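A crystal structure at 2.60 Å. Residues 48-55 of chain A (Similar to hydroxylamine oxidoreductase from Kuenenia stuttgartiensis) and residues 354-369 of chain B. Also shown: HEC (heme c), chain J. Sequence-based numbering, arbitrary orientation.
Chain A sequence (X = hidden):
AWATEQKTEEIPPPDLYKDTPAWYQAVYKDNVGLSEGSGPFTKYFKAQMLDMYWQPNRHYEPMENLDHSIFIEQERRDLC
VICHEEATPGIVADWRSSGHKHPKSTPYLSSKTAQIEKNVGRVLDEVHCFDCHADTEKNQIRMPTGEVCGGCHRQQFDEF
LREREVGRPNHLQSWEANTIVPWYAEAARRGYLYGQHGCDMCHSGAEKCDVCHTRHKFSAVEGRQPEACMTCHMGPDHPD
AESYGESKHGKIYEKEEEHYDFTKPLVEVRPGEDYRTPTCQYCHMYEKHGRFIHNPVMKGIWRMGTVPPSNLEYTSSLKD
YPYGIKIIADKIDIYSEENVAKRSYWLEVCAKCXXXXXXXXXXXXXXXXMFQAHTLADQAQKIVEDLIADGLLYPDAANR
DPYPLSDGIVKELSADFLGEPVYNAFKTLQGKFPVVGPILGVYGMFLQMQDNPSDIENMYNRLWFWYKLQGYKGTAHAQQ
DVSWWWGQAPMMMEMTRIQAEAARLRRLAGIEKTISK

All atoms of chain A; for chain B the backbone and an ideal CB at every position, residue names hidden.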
# COMPACT_ATOMS: atom_id res chain seq x y z
N GLN A 48 -25.10 -7.33 51.47
CA GLN A 48 -25.53 -8.11 50.32
C GLN A 48 -24.37 -8.97 49.82
O GLN A 48 -23.20 -8.68 50.08
CB GLN A 48 -26.04 -7.19 49.20
CG GLN A 48 -27.25 -6.36 49.60
CD GLN A 48 -27.68 -5.39 48.51
OE1 GLN A 48 -28.03 -5.80 47.41
NE2 GLN A 48 -27.66 -4.10 48.83
N MET A 49 -24.71 -10.04 49.11
CA MET A 49 -23.71 -11.02 48.68
C MET A 49 -22.59 -10.37 47.88
O MET A 49 -21.41 -10.64 48.11
CB MET A 49 -24.38 -12.13 47.87
CG MET A 49 -25.29 -13.04 48.67
SD MET A 49 -26.25 -14.13 47.61
CE MET A 49 -27.37 -12.96 46.84
N LEU A 50 -22.95 -9.50 46.93
CA LEU A 50 -21.96 -8.92 46.03
C LEU A 50 -21.04 -7.91 46.71
O LEU A 50 -20.11 -7.42 46.07
CB LEU A 50 -22.67 -8.25 44.85
CG LEU A 50 -23.36 -9.20 43.88
CD1 LEU A 50 -24.50 -8.49 43.18
CD2 LEU A 50 -22.36 -9.73 42.86
N ASP A 51 -21.27 -7.60 47.99
CA ASP A 51 -20.36 -6.72 48.71
C ASP A 51 -18.98 -7.35 48.89
O ASP A 51 -18.02 -6.63 49.18
CB ASP A 51 -20.95 -6.33 50.06
CG ASP A 51 -22.18 -5.44 49.92
OD1 ASP A 51 -22.47 -5.01 48.79
OD2 ASP A 51 -22.84 -5.17 50.94
N MET A 52 -18.87 -8.67 48.74
CA MET A 52 -17.56 -9.30 48.62
C MET A 52 -16.74 -8.62 47.53
O MET A 52 -15.53 -8.40 47.70
CB MET A 52 -17.70 -10.79 48.30
CG MET A 52 -18.24 -11.66 49.41
SD MET A 52 -18.19 -13.39 48.89
CE MET A 52 -18.82 -14.21 50.35
N TYR A 53 -17.38 -8.30 46.41
CA TYR A 53 -16.70 -7.69 45.27
C TYR A 53 -16.79 -6.17 45.25
O TYR A 53 -15.86 -5.52 44.79
CB TYR A 53 -17.28 -8.25 43.96
CG TYR A 53 -17.17 -9.76 43.84
CD1 TYR A 53 -16.01 -10.35 43.35
CD2 TYR A 53 -18.22 -10.59 44.20
CE1 TYR A 53 -15.90 -11.73 43.24
CE2 TYR A 53 -18.12 -11.96 44.09
CZ TYR A 53 -16.96 -12.53 43.61
OH TYR A 53 -16.86 -13.90 43.50
N TRP A 54 -17.88 -5.59 45.76
CA TRP A 54 -18.00 -4.13 45.73
C TRP A 54 -17.10 -3.49 46.78
O TRP A 54 -16.51 -2.43 46.53
CB TRP A 54 -19.45 -3.70 45.93
CG TRP A 54 -20.49 -4.31 45.00
CD1 TRP A 54 -21.78 -4.59 45.31
CD2 TRP A 54 -20.32 -4.69 43.62
NE1 TRP A 54 -22.43 -5.12 44.23
CE2 TRP A 54 -21.56 -5.20 43.18
CE3 TRP A 54 -19.25 -4.66 42.72
CZ2 TRP A 54 -21.76 -5.68 41.88
CZ3 TRP A 54 -19.45 -5.13 41.43
CH2 TRP A 54 -20.69 -5.63 41.02
N GLN A 55 -16.99 -4.11 47.95
CA GLN A 55 -16.20 -3.57 49.06
C GLN A 55 -15.38 -4.70 49.65
O GLN A 55 -15.73 -5.28 50.69
CB GLN A 55 -17.10 -2.92 50.12
CG GLN A 55 -16.37 -2.16 51.20
CD GLN A 55 -16.06 -0.72 50.80
OE1 GLN A 55 -16.25 -0.33 49.65
NE2 GLN A 55 -15.60 0.07 51.76
N UNK B 354 -16.29 -14.56 33.51
CA UNK B 354 -16.31 -14.33 34.94
C UNK B 354 -16.09 -15.65 35.66
O UNK B 354 -16.24 -16.73 35.08
CB UNK B 354 -17.63 -13.68 35.37
N UNK B 355 -15.74 -15.55 36.94
CA UNK B 355 -15.73 -16.73 37.78
C UNK B 355 -17.16 -17.19 38.04
O UNK B 355 -18.10 -16.39 38.05
CB UNK B 355 -15.00 -16.45 39.10
N UNK B 356 -17.32 -18.51 38.23
CA UNK B 356 -18.63 -19.04 38.59
C UNK B 356 -19.17 -18.36 39.84
O UNK B 356 -20.36 -18.04 39.92
CB UNK B 356 -18.55 -20.55 38.80
N UNK B 357 -18.30 -18.13 40.82
CA UNK B 357 -18.73 -17.52 42.07
C UNK B 357 -19.30 -16.12 41.85
O UNK B 357 -20.39 -15.80 42.33
CB UNK B 357 -17.56 -17.46 43.05
N UNK B 358 -18.57 -15.28 41.11
CA UNK B 358 -19.04 -13.92 40.86
C UNK B 358 -20.34 -13.93 40.06
O UNK B 358 -21.24 -13.12 40.31
CB UNK B 358 -17.97 -13.11 40.12
N UNK B 359 -20.45 -14.83 39.09
CA UNK B 359 -21.66 -14.92 38.28
C UNK B 359 -22.83 -15.46 39.09
O UNK B 359 -23.93 -14.90 39.06
CB UNK B 359 -21.42 -15.81 37.06
N UNK B 360 -22.60 -16.55 39.83
CA UNK B 360 -23.67 -17.13 40.64
C UNK B 360 -24.09 -16.18 41.75
O UNK B 360 -25.28 -16.06 42.06
CB UNK B 360 -23.23 -18.47 41.23
N UNK B 361 -23.12 -15.49 42.36
CA UNK B 361 -23.45 -14.49 43.38
C UNK B 361 -24.33 -13.39 42.81
O UNK B 361 -25.27 -12.93 43.47
CB UNK B 361 -22.17 -13.88 43.97
N UNK B 362 -24.04 -12.95 41.58
CA UNK B 362 -24.83 -11.88 40.99
C UNK B 362 -26.24 -12.34 40.66
O UNK B 362 -27.22 -11.68 41.00
CB UNK B 362 -24.14 -11.35 39.73
N UNK B 363 -26.36 -13.48 39.96
CA UNK B 363 -27.68 -13.97 39.59
C UNK B 363 -28.50 -14.35 40.82
O UNK B 363 -29.74 -14.24 40.79
CB UNK B 363 -27.55 -15.17 38.65
N UNK B 364 -27.85 -14.79 41.89
CA UNK B 364 -28.56 -15.00 43.15
C UNK B 364 -29.05 -13.68 43.73
O UNK B 364 -30.09 -13.65 44.41
CB UNK B 364 -27.66 -15.71 44.16
N UNK B 365 -28.35 -12.58 43.47
CA UNK B 365 -28.84 -11.27 43.88
C UNK B 365 -30.02 -10.83 43.02
O UNK B 365 -30.92 -10.14 43.51
CB UNK B 365 -27.72 -10.23 43.80
N UNK B 366 -30.03 -11.21 41.74
CA UNK B 366 -31.20 -10.98 40.91
C UNK B 366 -32.43 -11.69 41.48
O UNK B 366 -33.53 -11.12 41.51
CB UNK B 366 -30.93 -11.45 39.48
N UNK B 367 -32.25 -12.93 41.94
CA UNK B 367 -33.36 -13.65 42.57
C UNK B 367 -33.82 -12.95 43.84
O UNK B 367 -35.03 -12.82 44.08
CB UNK B 367 -32.95 -15.09 42.89
N UNK B 368 -32.88 -12.48 44.66
CA UNK B 368 -33.25 -11.80 45.90
C UNK B 368 -33.98 -10.50 45.63
O UNK B 368 -34.94 -10.16 46.33
CB UNK B 368 -32.01 -11.53 46.75
N UNK B 369 -33.54 -9.75 44.61
CA UNK B 369 -34.25 -8.52 44.25
C UNK B 369 -35.68 -8.83 43.82
O UNK B 369 -36.61 -8.09 44.16
CB UNK B 369 -33.51 -7.78 43.13
FE HEC J . -19.98 -9.59 32.58
CHA HEC J . -18.94 -6.55 33.74
CHB HEC J . -22.28 -9.76 35.17
CHC HEC J . -21.27 -12.52 31.32
CHD HEC J . -17.53 -9.62 30.18
NA HEC J . -20.54 -8.36 34.14
C1A HEC J . -19.92 -7.17 34.48
C2A HEC J . -20.49 -6.71 35.73
C3A HEC J . -21.40 -7.60 36.12
C4A HEC J . -21.46 -8.65 35.13
CMA HEC J . -22.26 -7.51 37.40
CAA HEC J . -20.10 -5.42 36.49
CBA HEC J . -18.70 -5.58 37.07
CGA HEC J . -18.40 -4.46 38.03
O1A HEC J . -17.26 -4.43 38.55
O2A HEC J . -19.29 -3.61 38.27
NB HEC J . -21.47 -10.91 33.16
C1B HEC J . -22.34 -10.75 34.22
C2B HEC J . -23.34 -11.80 34.16
C3B HEC J . -23.06 -12.57 33.10
C4B HEC J . -21.88 -12.02 32.45
CMB HEC J . -24.49 -11.98 35.18
CAB HEC J . -23.82 -13.82 32.61
CBB HEC J . -25.24 -13.47 32.13
NC HEC J . -19.48 -10.84 31.05
C1C HEC J . -20.17 -11.99 30.68
C2C HEC J . -19.59 -12.47 29.45
C3C HEC J . -18.50 -11.73 29.18
C4C HEC J . -18.45 -10.65 30.15
CMC HEC J . -19.98 -13.81 28.78
CAC HEC J . -17.51 -11.93 28.00
CBC HEC J . -18.18 -11.79 26.62
ND HEC J . -18.49 -8.27 32.02
C1D HEC J . -17.53 -8.54 31.04
C2D HEC J . -16.53 -7.49 31.07
C3D HEC J . -16.98 -6.53 32.19
C4D HEC J . -18.20 -7.10 32.71
CMD HEC J . -15.28 -7.36 30.18
CAD HEC J . -16.29 -5.24 32.67
CBD HEC J . -15.66 -5.47 34.03
CGD HEC J . -15.76 -4.23 34.87
O1D HEC J . -16.89 -3.68 34.99
O2D HEC J . -14.72 -3.79 35.43

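Position 354 has an extended backbone and no chain A atom near its CB. The heme iron lies close by, so histidine or methionine would suit. It is H354(B), whose NE2 binds HEC FE at 2.0 Å.

Position 355 directly precedes a helix, and its CB points toward chain A. Serine, threonine, aspartate or asparagine could cap here. S355(B) does: its OG accepts from the backbone N of 358 at 3.1 Å.

Position 356 points away; a polar residue is plausible. It is D356(B).

At 357 the CB points sideways, 3.7 Å from Y53(A) OH, with the sulfur of M52(A) further along. A long side chain could follow that surface; lysine, arginine, glutamine or methionine would fit. R357(B) extends with chi1 to chi3 all t. Its guanidinium lays one face against M52(A), with NH2 3.3 Å from SD, and its CD is 3.4 Å from Y53(A) OH.

At 358 the CB is 3.6 Å from Y53(A) OH. The ring of Y53(A), L50(A) and W54(A) offer an apolar setting, suited to leucine, methionine or an aromatic. F358(B), chi1 t, points its ring edge at the face of Y53(A), with centroids 4.7 Å apart and planes at 89°.

Positions 359 and 360 have no chain A atom near CB and leave the choice wide. They are A359(B) and D360(B).

Position 361 points toward chain A, its CA 6.3 Å from M49(A) CA. Little space remains, so alanine, serine, threonine or valine would suit. T361(B) sets CG2 3.5 Å from M49(A) CB and 3.7 Å from L50(A) CD2. Its OG1 donates to R357(B) O at 2.7 Å, satisfying the hydroxyl within the helix.

At 362 the CB points away overall but lies 4.0 Å from L50(A) CD2. The heme is also near, favouring a large apolar or aromatic residue. Y362(B) puts CD1 3.4 Å from L50(A) CD1, and HEC CMA lies over one ring face.

Position 363 points away, so chain A allows many residues. L363(B) has CD2 4.0 Å from HEC CMB.

At 364 the CB is sideways, 3.9 Å from M49(A) CE; many long residues would do. K364(B) forms a salt bridge with D360(B), NZ to OD2 3.5 Å.

At 365 the CB is 3.7 Å from L50(A) CD1 and 4.1 Å from M49(A) CE. Alanine, serine, threonine or cysteine would fit. S365(B) OG is 2.6 Å from water 1, which accepts from L50(A) N at 2.9 Å.

Chain A sets no demand at 366 and 367; L366(B) and D367(B) are two of many possibilities. Position 368 points toward M49(A); flexible residues suit, and Q368(B) CG is 4.1 Å from M49(A) CE. Position 369 is equally unconstrained; it is F369(B).

Chain B (354-369) HSDRFADTYLKSLDQF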
# COMPACT_ATOMS: atom_id res chain seq x y z
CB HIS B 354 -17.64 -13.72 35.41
CG HIS B 354 -17.94 -12.38 34.81
ND1 HIS B 354 -17.39 -11.21 35.29
CD2 HIS B 354 -18.74 -12.02 33.78
CE1 HIS B 354 -17.84 -10.19 34.58
NE2 HIS B 354 -18.66 -10.66 33.65
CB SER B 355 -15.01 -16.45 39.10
OG SER B 355 -15.70 -15.47 39.86
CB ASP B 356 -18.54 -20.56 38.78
CG ASP B 356 -19.86 -21.17 39.25
OD1 ASP B 356 -20.25 -20.96 40.42
OD2 ASP B 356 -20.50 -21.88 38.45
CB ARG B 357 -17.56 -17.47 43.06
CG ARG B 357 -17.95 -17.10 44.47
CD ARG B 357 -16.72 -16.74 45.28
NE ARG B 357 -16.99 -16.69 46.71
CZ ARG B 357 -16.15 -16.17 47.61
NH1 ARG B 357 -14.99 -15.66 47.21
NH2 ARG B 357 -16.47 -16.17 48.89
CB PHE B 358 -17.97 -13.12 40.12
CG PHE B 358 -18.39 -11.72 39.77
CD1 PHE B 358 -18.28 -10.70 40.70
CD2 PHE B 358 -18.89 -11.42 38.51
CE1 PHE B 358 -18.67 -9.41 40.38
CE2 PHE B 358 -19.28 -10.13 38.19
CZ PHE B 358 -19.17 -9.12 39.13
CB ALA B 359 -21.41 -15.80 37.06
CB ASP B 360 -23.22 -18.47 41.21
CG ASP B 360 -24.32 -19.20 41.95
OD1 ASP B 360 -25.40 -19.40 41.36
OD2 ASP B 360 -24.11 -19.58 43.12
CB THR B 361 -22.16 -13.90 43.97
OG1 THR B 361 -21.43 -14.93 44.65
CG2 THR B 361 -22.48 -12.78 44.95
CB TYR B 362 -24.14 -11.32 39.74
CG TYR B 362 -24.84 -10.08 39.25
CD1 TYR B 362 -24.51 -8.83 39.76
CD2 TYR B 362 -25.86 -10.15 38.31
CE1 TYR B 362 -25.16 -7.69 39.35
CE2 TYR B 362 -26.51 -9.01 37.89
CZ TYR B 362 -26.16 -7.79 38.41
OH TYR B 362 -26.80 -6.65 37.99
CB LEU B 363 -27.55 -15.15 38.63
CG LEU B 363 -26.96 -14.80 37.27
CD1 LEU B 363 -26.85 -16.03 36.38
CD2 LEU B 363 -27.79 -13.72 36.59
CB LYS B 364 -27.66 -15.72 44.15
CG LYS B 364 -27.71 -17.23 44.03
CD LYS B 364 -26.41 -17.89 44.45
CE LYS B 364 -26.06 -17.59 45.90
NZ LYS B 364 -24.75 -18.20 46.27
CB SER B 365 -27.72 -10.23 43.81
OG SER B 365 -26.64 -10.59 44.65
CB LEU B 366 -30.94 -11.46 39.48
CG LEU B 366 -32.16 -11.58 38.56
CD1 LEU B 366 -32.78 -10.22 38.29
CD2 LEU B 366 -31.79 -12.28 37.26
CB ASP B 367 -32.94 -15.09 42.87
CG ASP B 367 -32.55 -15.86 41.63
OD1 ASP B 367 -33.09 -15.55 40.54
OD2 ASP B 367 -31.71 -16.78 41.73
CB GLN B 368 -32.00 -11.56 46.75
CG GLN B 368 -31.40 -12.82 47.33
CD GLN B 368 -32.39 -13.62 48.14
OE1 GLN B 368 -32.47 -14.85 48.02
NE2 GLN B 368 -33.16 -12.94 48.98
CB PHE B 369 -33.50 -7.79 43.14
CG PHE B 369 -34.23 -6.59 42.60
CD1 PHE B 369 -34.09 -5.35 43.20
CD2 PHE B 369 -35.07 -6.71 41.50
CE1 PHE B 369 -34.76 -4.24 42.71
CE2 PHE B 369 -35.75 -5.61 41.01
CZ PHE B 369 -35.59 -4.37 41.61
O HOH W 1 -25.68 -8.76 46.30
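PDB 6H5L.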